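Local atomic coordinates of uncharacterized protein (Vanderwaltozyma polyspora, PDB entry 5THE), a protein that probably binds guide and target RNA through its C-terminal lobe, which holds the RNase H-like Piwi domain of a budding yeast Argonaute. Residues L287-D301 with L319-N331. Sequence-based numbering, arbitrary orientation.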
loop_
_atom_site.group_PDB
_atom_site.type_symbol
_atom_site.label_atom_id
_atom_site.label_comp_id
_atom_site.label_asym_id
_atom_site.label_seq_id
_atom_site.Cartn_x
_atom_site.Cartn_y
_atom_site.Cartn_z
ATOM N N LEU A 287 -0.061 -9.585 5.159
ATOM C CA LEU A 287 1.374 -9.368 5.260
ATOM C C LEU A 287 1.892 -9.155 3.849
ATOM O O LEU A 287 1.789 -10.059 3.019
ATOM C CB LEU A 287 2.086 -10.561 5.918
ATOM C CG LEU A 287 3.602 -10.391 6.025
ATOM C CD1 LEU A 287 3.940 -9.284 7.026
ATOM C CD2 LEU A 287 4.341 -11.716 6.371
ATOM N N VAL A 288 2.422 -7.958 3.571
ATOM C CA VAL A 288 3.024 -7.657 2.280
ATOM C C VAL A 288 4.521 -7.556 2.486
ATOM O O VAL A 288 5.007 -7.312 3.594
ATOM C CB VAL A 288 2.479 -6.359 1.641
ATOM C CG1 VAL A 288 0.959 -6.444 1.427
ATOM C CG2 VAL A 288 2.834 -5.153 2.506
ATOM N N GLY A 289 5.263 -7.747 1.398
ATOM C CA GLY A 289 6.706 -7.663 1.484
ATOM C C GLY A 289 7.370 -7.195 0.207
ATOM O O GLY A 289 6.904 -7.492 -0.895
ATOM N N SER A 290 8.462 -6.446 0.357
ATOM C CA SER A 290 9.269 -6.038 -0.777
ATOM C C SER A 290 10.085 -7.219 -1.285
ATOM O O SER A 290 10.190 -8.258 -0.627
ATOM C CB SER A 290 10.195 -4.898 -0.378
ATOM O OG SER A 290 11.117 -5.353 0.600
ATOM N N TYR A 291 10.694 -7.055 -2.462
ATOM C CA TYR A 291 11.575 -8.105 -2.943
ATOM C C TYR A 291 12.841 -7.637 -3.641
ATOM O O TYR A 291 13.602 -8.496 -4.090
ATOM C CB TYR A 291 10.821 -9.073 -3.876
ATOM C CG TYR A 291 10.199 -8.489 -5.132
ATOM C CD1 TYR A 291 10.969 -7.841 -6.098
ATOM C CD2 TYR A 291 8.851 -8.649 -5.381
ATOM C CE1 TYR A 291 10.392 -7.352 -7.256
ATOM C CE2 TYR A 291 8.276 -8.172 -6.539
ATOM C CZ TYR A 291 9.047 -7.525 -7.466
ATOM O OH TYR A 291 8.450 -7.044 -8.602
ATOM N N ASP A 292 13.108 -6.336 -3.752
ATOM C CA ASP A 292 14.400 -5.921 -4.281
ATOM C C ASP A 292 14.771 -4.564 -3.689
ATOM O O ASP A 292 14.143 -4.083 -2.739
ATOM C CB ASP A 292 14.409 -5.932 -5.817
ATOM C CG ASP A 292 13.447 -4.935 -6.442
ATOM O OD1 ASP A 292 12.960 -4.008 -5.765
ATOM O OD2 ASP A 292 13.181 -5.089 -7.654
ATOM N N ASP A 293 15.794 -3.944 -4.265
ATOM C CA ASP A 293 16.305 -2.682 -3.754
ATOM C C ASP A 293 15.564 -1.472 -4.313
ATOM O O ASP A 293 15.972 -0.342 -4.054
ATOM C CB ASP A 293 17.817 -2.579 -4.023
ATOM C CG ASP A 293 18.171 -2.548 -5.510
ATOM O OD1 ASP A 293 17.286 -2.711 -6.372
ATOM O OD2 ASP A 293 19.368 -2.369 -5.810
ATOM N N LYS A 294 14.477 -1.677 -5.055
ATOM C CA LYS A 294 13.664 -0.556 -5.521
ATOM C C LYS A 294 12.414 -0.323 -4.678
ATOM O O LYS A 294 11.913 0.805 -4.641
ATOM C CB LYS A 294 13.262 -0.768 -6.988
ATOM C CG LYS A 294 14.443 -0.934 -7.930
ATOM C CD LYS A 294 15.448 0.211 -7.732
ATOM C CE LYS A 294 16.677 0.062 -8.632
ATOM N NZ LYS A 294 17.618 1.211 -8.415
ATOM N N PHE A 295 11.887 -1.365 -4.018
ATOM C CA PHE A 295 10.770 -1.246 -3.070
ATOM C C PHE A 295 9.505 -0.720 -3.740
ATOM O O PHE A 295 8.665 -0.055 -3.128
ATOM C CB PHE A 295 11.167 -0.394 -1.871
ATOM C CG PHE A 295 12.399 -0.900 -1.204
ATOM C CD1 PHE A 295 12.323 -1.953 -0.297
ATOM C CD2 PHE A 295 13.643 -0.378 -1.542
ATOM C CE1 PHE A 295 13.468 -2.446 0.304
ATOM C CE2 PHE A 295 14.819 -0.875 -0.960
ATOM C CZ PHE A 295 14.742 -1.902 -0.038
ATOM N N THR A 296 9.365 -1.072 -4.993
ATOM C CA THR A 296 8.286 -0.638 -5.856
ATOM C C THR A 296 7.130 -1.626 -5.875
ATOM O O THR A 296 5.997 -1.258 -6.226
ATOM C CB THR A 296 8.903 -0.453 -7.244
ATOM O OG1 THR A 296 9.307 0.922 -7.407
ATOM C CG2 THR A 296 7.992 -0.898 -8.302
ATOM N N GLN A 297 7.393 -2.868 -5.485
ATOM C CA GLN A 297 6.432 -3.962 -5.566
ATOM C C GLN A 297 6.337 -4.637 -4.206
ATOM O O GLN A 297 7.361 -5.048 -3.642
ATOM C CB GLN A 297 6.865 -4.958 -6.630
ATOM C CG GLN A 297 6.644 -4.459 -8.045
ATOM C CD GLN A 297 5.185 -4.592 -8.458
ATOM O OE1 GLN A 297 4.454 -5.426 -7.907
ATOM N NE2 GLN A 297 4.752 -3.771 -9.424
ATOM N N PHE A 298 5.117 -4.739 -3.682
ATOM C CA PHE A 298 4.851 -5.356 -2.383
ATOM C C PHE A 298 3.735 -6.391 -2.507
ATOM O O PHE A 298 2.618 -6.172 -2.024
ATOM C CB PHE A 298 4.463 -4.311 -1.335
ATOM C CG PHE A 298 5.628 -3.588 -0.731
ATOM C CD1 PHE A 298 6.255 -2.555 -1.420
ATOM C CD2 PHE A 298 6.090 -3.923 0.539
ATOM C CE1 PHE A 298 7.324 -1.882 -0.866
ATOM C CE2 PHE A 298 7.172 -3.239 1.105
ATOM C CZ PHE A 298 7.791 -2.230 0.398
ATOM N N PRO A 299 4.001 -7.536 -3.132
ATOM C CA PRO A 299 3.011 -8.619 -3.089
ATOM C C PRO A 299 2.861 -9.095 -1.657
ATOM O O PRO A 299 3.730 -8.877 -0.811
ATOM C CB PRO A 299 3.593 -9.711 -3.993
ATOM C CG PRO A 299 5.064 -9.425 -4.076
ATOM C CD PRO A 299 5.249 -7.925 -3.814
ATOM N N GLY A 300 1.724 -9.733 -1.383
ATOM C CA GLY A 300 1.404 -10.112 -0.023
ATOM C C GLY A 300 0.478 -11.301 0.034
ATOM O O GLY A 300 -0.001 -11.808 -0.980
ATOM N N ASP A 301 0.252 -11.753 1.255
ATOM C CA ASP A 301 -0.712 -12.796 1.535
ATOM C C ASP A 301 -1.646 -12.314 2.630
ATOM O O ASP A 301 -1.311 -11.418 3.402
ATOM C CB ASP A 301 -0.021 -14.095 1.949
ATOM C CG ASP A 301 0.595 -14.810 0.775
ATOM O OD1 ASP A 301 -0.146 -15.109 -0.187
ATOM O OD2 ASP A 301 1.819 -15.054 0.806
ATOM N N LEU A 319 2.878 -16.670 6.928
ATOM C CA LEU A 319 2.872 -15.818 5.739
ATOM C C LEU A 319 4.269 -15.412 5.283
ATOM O O LEU A 319 4.397 -14.768 4.232
ATOM C CB LEU A 319 2.034 -14.565 6.006
ATOM C CG LEU A 319 0.614 -14.814 6.514
ATOM C CD1 LEU A 319 -0.149 -13.515 6.665
ATOM C CD2 LEU A 319 -0.108 -15.745 5.568
ATOM N N MET A 320 5.316 -15.765 6.029
ATOM C CA MET A 320 6.657 -15.366 5.636
ATOM C C MET A 320 7.181 -16.169 4.457
ATOM O O MET A 320 8.051 -15.672 3.741
ATOM C CB MET A 320 7.615 -15.491 6.820
ATOM C CG MET A 320 7.462 -14.385 7.848
ATOM S SD MET A 320 7.986 -12.762 7.217
ATOM C CE MET A 320 9.685 -13.056 6.690
ATOM N N LEU A 321 6.664 -17.381 4.231
ATOM C CA LEU A 321 7.266 -18.277 3.246
ATOM C C LEU A 321 7.314 -17.633 1.864
ATOM O O LEU A 321 8.360 -17.631 1.199
ATOM C CB LEU A 321 6.507 -19.605 3.197
ATOM C CG LEU A 321 6.920 -20.620 2.118
ATOM C CD1 LEU A 321 8.419 -20.934 2.163
ATOM C CD2 LEU A 321 6.110 -21.900 2.222
ATOM N N ASN A 322 6.194 -17.061 1.426
ATOM C CA ASN A 322 6.167 -16.401 0.124
ATOM C C ASN A 322 6.992 -15.126 0.108
ATOM O O ASN A 322 7.569 -14.786 -0.929
ATOM C CB ASN A 322 4.728 -16.092 -0.287
ATOM C CG ASN A 322 3.979 -17.331 -0.681
ATOM O OD1 ASN A 322 4.592 -18.330 -1.038
ATOM N ND2 ASN A 322 2.652 -17.284 -0.607
ATOM N N ARG A 323 7.035 -14.380 1.217
ATOM C CA ARG A 323 7.927 -13.223 1.253
ATOM C C ARG A 323 9.354 -13.648 0.944
ATOM O O ARG A 323 10.058 -12.984 0.174
ATOM C CB ARG A 323 7.871 -12.523 2.615
ATOM C CG ARG A 323 6.473 -12.443 3.242
ATOM C CD ARG A 323 5.656 -11.301 2.667
ATOM N NE ARG A 323 5.277 -11.483 1.265
ATOM C CZ ARG A 323 4.356 -12.349 0.859
ATOM N NH1 ARG A 323 3.754 -13.125 1.749
ATOM N NH2 ARG A 323 4.046 -12.450 -0.426
ATOM N N LEU A 324 9.788 -14.774 1.519
ATOM C CA LEU A 324 11.154 -15.238 1.283
ATOM C C LEU A 324 11.325 -15.758 -0.136
ATOM O O LEU A 324 12.324 -15.456 -0.795
ATOM C CB LEU A 324 11.519 -16.325 2.289
ATOM C CG LEU A 324 11.612 -15.916 3.761
ATOM C CD1 LEU A 324 11.940 -17.129 4.617
ATOM C CD2 LEU A 324 12.659 -14.853 3.917
ATOM N N LYS A 325 10.362 -16.549 -0.618
ATOM C CA LYS A 325 10.462 -17.125 -1.957
ATOM C C LYS A 325 10.562 -16.042 -3.018
ATOM O O LYS A 325 11.389 -16.124 -3.931
ATOM C CB LYS A 325 9.251 -18.016 -2.245
ATOM C CG LYS A 325 9.307 -19.410 -1.643
ATOM C CD LYS A 325 7.968 -20.131 -1.884
ATOM C CE LYS A 325 8.085 -21.619 -1.664
ATOM N NZ LYS A 325 6.807 -22.341 -1.964
ATOM N N ILE A 326 9.700 -15.034 -2.932
ATOM C CA ILE A 326 9.702 -13.980 -3.934
ATOM C C ILE A 326 10.981 -13.168 -3.836
ATOM O O ILE A 326 11.615 -12.852 -4.852
ATOM C CB ILE A 326 8.454 -13.090 -3.783
ATOM C CG1 ILE A 326 7.191 -13.945 -3.944
ATOM C CG2 ILE A 326 8.492 -11.975 -4.822
ATOM C CD1 ILE A 326 5.889 -13.203 -3.636
ATOM N N TYR A 327 11.386 -12.821 -2.611
ATOM C CA TYR A 327 12.643 -12.104 -2.445
ATOM C C TYR A 327 13.781 -12.870 -3.101
ATOM O O TYR A 327 14.615 -12.295 -3.817
ATOM C CB TYR A 327 12.939 -11.894 -0.962
ATOM C CG TYR A 327 14.241 -11.161 -0.698
ATOM C CD1 TYR A 327 15.475 -11.817 -0.785
ATOM C CD2 TYR A 327 14.235 -9.817 -0.356
ATOM C CE1 TYR A 327 16.665 -11.148 -0.533
ATOM C CE2 TYR A 327 15.418 -9.132 -0.114
ATOM C CZ TYR A 327 16.624 -9.805 -0.198
ATOM O OH TYR A 327 17.784 -9.122 0.055
ATOM N N GLN A 328 13.833 -14.180 -2.847
ATOM C CA GLN A 328 14.942 -14.990 -3.336
ATOM C C GLN A 328 15.008 -14.994 -4.861
ATOM O O GLN A 328 16.105 -14.948 -5.440
ATOM C CB GLN A 328 14.809 -16.409 -2.798
ATOM C CG GLN A 328 15.855 -17.362 -3.356
ATOM C CD GLN A 328 15.765 -18.711 -2.710
ATOM O OE1 GLN A 328 14.681 -19.284 -2.601
ATOM N NE2 GLN A 328 16.893 -19.198 -2.209
ATOM N N LYS A 329 13.848 -15.053 -5.529
ATOM C CA LYS A 329 13.833 -15.066 -6.993
ATOM C C LYS A 329 14.423 -13.791 -7.576
ATOM O O LYS A 329 15.004 -13.820 -8.665
ATOM C CB LYS A 329 12.409 -15.256 -7.519
ATOM C CG LYS A 329 11.743 -16.558 -7.108
ATOM C CD LYS A 329 10.409 -16.735 -7.840
ATOM C CE LYS A 329 9.377 -17.494 -7.003
ATOM N NZ LYS A 329 9.758 -18.908 -6.735
ATOM N N HIS A 330 14.314 -12.674 -6.865
ATOM C CA HIS A 330 14.799 -11.395 -7.363
ATOM C C HIS A 330 16.195 -11.038 -6.866
ATOM O O HIS A 330 16.697 -9.964 -7.208
ATOM C CB HIS A 330 13.805 -10.281 -6.989
ATOM C CG HIS A 330 12.539 -10.332 -7.786
ATOM N ND1 HIS A 330 11.463 -11.119 -7.429
ATOM C CD2 HIS A 330 12.199 -9.734 -8.952
ATOM C CE1 HIS A 330 10.503 -10.979 -8.328
ATOM N NE2 HIS A 330 10.924 -10.145 -9.261
ATOM N N ASN A 331 16.828 -11.892 -6.067
ATOM C CA ASN A 331 18.155 -11.605 -5.538
ATOM C C ASN A 331 19.082 -12.811 -5.718
ATOM O O ASN A 331 19.856 -13.181 -4.822
ATOM C CB ASN A 331 18.053 -11.148 -4.083
ATOM C CG ASN A 331 17.304 -9.820 -3.948
ATOM O OD1 ASN A 331 17.902 -8.751 -4.096
ATOM N ND2 ASN A 331 15.995 -9.883 -3.691
HETATM O O HOH W 1 6.504 -10.403 -1.043
HETATM O O HOH W 2 8.991 -10.626 -0.846
HETATM O O HOH W 3 17.576 -6.500 -5.404
HETATM O O HOH W 4 2.267 -14.035 -1.883
HETATM O O HOH W 5 3.665 -17.245 2.667
#
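In the Piwi domain, helix 320-329 packs on the antiparallel hairpin of strands 282-289 and 300-305, and Arg323 reaches across to Asp301. Arg323 NH1 lies 2.9 Å from Asp301 OD2, a salt bridge whose hydrogen bond is nearly straight (176°). The carboxylate oxygen sits in the guanidinium plane, but NH1 meets it from above the carboxylate plane. Asn322 ND2 reaches Asp301 OD2 at 2.8 Å from the opposite face, so two donors grip one oxygen. Asp301 OD1 turns to Lys543 in another salt bridge. The Arg323 chain bends at chi2 and chi3, which lays the guanidinium over Gly300 CA and the Leu287 carbonyl. Water 1 links Arg323 NE to Gly289 O. An alanine in place of Arg323 would probably leave Asp301 with one fewer charge partner and open a gap above Gly289 and Gly300.

This is the RNase H-like fold, with the helix running beside strand 287-289 at 13° to it, axes 8.6 Å apart. Leu287 CD2 rests on Leu319 CB at 3.7 Å and also touches Met320 SD.

Past the end of the strand, Tyr291 carries the contact. Its ring stacks face to face on His330, with centroids 3.7 Å apart. His330 ND1 donates to Ile326 O in the ring plane, which fixes the imidazole's rotation. Ile326 CG2 packs obliquely against Tyr291 CD2. Asn331 ND2 lies over the Tyr327 ring and bonds both Tyr327 O and Tyr291 O, the latter at 2.8 Å.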